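Local coordinates for protein putative nucleoside-diphosphate-sugar epimerase (Staphylococcus aureus subsp. aureus, PDB 3E48) that is of uncertain function but probably binds NAD(P)H in a Rossmann-type domain, as expected of a putative nucleoside-diphosphate-sugar epimerase, at residues A108-H111 against N112-F115. Numbering follows the deposited sequence.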
loop_
_atom_site.group_PDB
_atom_site.type_symbol
_atom_site.label_atom_id
_atom_site.label_comp_id
_atom_site.label_asym_id
_atom_site.label_seq_id
_atom_site.Cartn_x
_atom_site.Cartn_y
_atom_site.Cartn_z
ATOM N N ALA B 108 8.934 3.404 5.121
ATOM C CA ALA B 108 9.197 3.364 3.677
ATOM C C ALA B 108 7.957 2.759 3.035
ATOM O O ALA B 108 7.983 1.632 2.534
ATOM C CB ALA B 108 10.424 2.503 3.393
ATOM N N ASP B 109 6.872 3.530 3.043
ATOM C CA ASP B 109 5.596 3.041 2.543
ATOM C C ASP B 109 4.791 3.956 1.617
ATOM O O ASP B 109 3.593 3.735 1.435
ATOM C CB ASP B 109 4.720 2.660 3.741
ATOM C CG ASP B 109 4.363 3.856 4.613
ATOM O OD1 ASP B 109 4.803 4.991 4.314
ATOM O OD2 ASP B 109 3.636 3.664 5.616
ATOM N N GLN B 110 5.420 4.971 1.032
ATOM C CA GLN B 110 4.688 5.869 0.139
ATOM C C GLN B 110 4.306 5.154 -1.151
ATOM O O GLN B 110 4.894 4.130 -1.500
ATOM C CB GLN B 110 5.515 7.117 -0.180
ATOM C CG GLN B 110 5.923 7.912 1.060
ATOM C CD GLN B 110 7.360 7.645 1.474
ATOM O OE1 GLN B 110 7.824 6.501 1.442
ATOM N NE2 GLN B 110 8.071 8.700 1.877
ATOM N N HIS B 111 3.324 5.697 -1.865
ATOM C CA HIS B 111 2.864 5.078 -3.106
ATOM C C HIS B 111 3.972 4.900 -4.137
ATOM O O HIS B 111 3.894 4.011 -4.991
ATOM C CB HIS B 111 1.731 5.902 -3.728
ATOM C CG HIS B 111 2.166 7.240 -4.239
ATOM N ND1 HIS B 111 2.250 8.355 -3.437
ATOM C CD2 HIS B 111 2.554 7.635 -5.475
ATOM C CE1 HIS B 111 2.670 9.382 -4.155
ATOM N NE2 HIS B 111 2.862 8.972 -5.394
ATOM N N ASN B 112 4.996 5.746 -4.061
ATOM C CA ASN B 112 6.114 5.678 -5.001
ATOM C C ASN B 112 7.436 5.291 -4.339
ATOM O O ASN B 112 8.512 5.621 -4.839
ATOM C CB ASN B 112 6.267 7.018 -5.735
ATOM C CG ASN B 112 6.635 8.163 -4.805
ATOM O OD1 ASN B 112 6.373 8.117 -3.604
ATOM N ND2 ASN B 112 7.230 9.211 -5.367
ATOM N N ASN B 113 7.364 4.586 -3.215
ATOM C CA ASN B 113 8.586 4.173 -2.535
ATOM C C ASN B 113 9.063 2.858 -3.151
ATOM O O ASN B 113 8.337 1.864 -3.151
ATOM C CB ASN B 113 8.335 4.005 -1.034
ATOM C CG ASN B 113 9.620 3.868 -0.249
ATOM O OD1 ASN B 113 10.400 2.958 -0.490
ATOM N ND2 ASN B 113 9.850 4.780 0.693
ATOM N N PRO B 114 10.300 2.839 -3.681
ATOM C CA PRO B 114 10.918 1.676 -4.320
ATOM C C PRO B 114 11.340 0.537 -3.396
ATOM O O PRO B 114 11.731 -0.535 -3.871
ATOM C CB PRO B 114 12.103 2.287 -5.057
ATOM C CG PRO B 114 12.529 3.363 -4.128
ATOM C CD PRO B 114 11.211 3.997 -3.728
ATOM N N PHE B 115 11.276 0.766 -2.086
ATOM C CA PHE B 115 11.638 -0.271 -1.124
ATOM C C PHE B 115 10.776 -1.501 -1.408
ATOM O O PHE B 115 9.550 -1.403 -1.489
ATOM C CB PHE B 115 11.402 0.222 0.313
ATOM C CG PHE B 115 11.727 -0.805 1.364
ATOM C CD1 PHE B 115 12.909 -1.535 1.292
ATOM C CD2 PHE B 115 10.853 -1.044 2.421
ATOM C CE1 PHE B 115 13.221 -2.493 2.258
ATOM C CE2 PHE B 115 11.154 -2.002 3.394
ATOM C CZ PHE B 115 12.340 -2.726 3.312
#
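Gln110 and Asn113 hold each other twice across a type I beta turn. Asn113 N donates to Gln110 O (3.0 Å), approaching from well above the carbonyl plane, and so closes the turn round His111 and Asn112. The side chains add a second, shorter bond: Asn113 ND2 reaches Gln110 OE1 at 2.8 Å, nearly straight at hydrogen. Gln110 OE1 lies close to the amide plane of Asn113, and the two amides are tilted 31° against each other. A bend at chi2 (101°) turns the Gln110 amide toward this partner, while its NE2 donates to Leu254 O. At its other end the Asn113 amide makes an Asx turn, OD1 accepting in its carbonyl plane from Phe115 N at 2.8 Å. On the turn itself the Asn112 amide stacks nearly parallel on the His111 ring, with OD1 3.9 Å above the ring centre. Ala108 lies against the Asn113 amide nitrogen, its CA 3.4 Å from Asn113 ND2, and its CB meets Phe115 CD2 obliquely at 3.7 Å; the Phe115 side chain also packs on Leu242, Ser245 and Met246 of helix 239-251. Around the loop, Asp109 pairs with Arg139, and Asp109 O and His111 O accept from Arg126 and Ser125 of the second subunit. One buried Asn113 amide thus uses both ends to tie the turn to the residues that follow it, in the loop between strand 100-106 and helix 118-131.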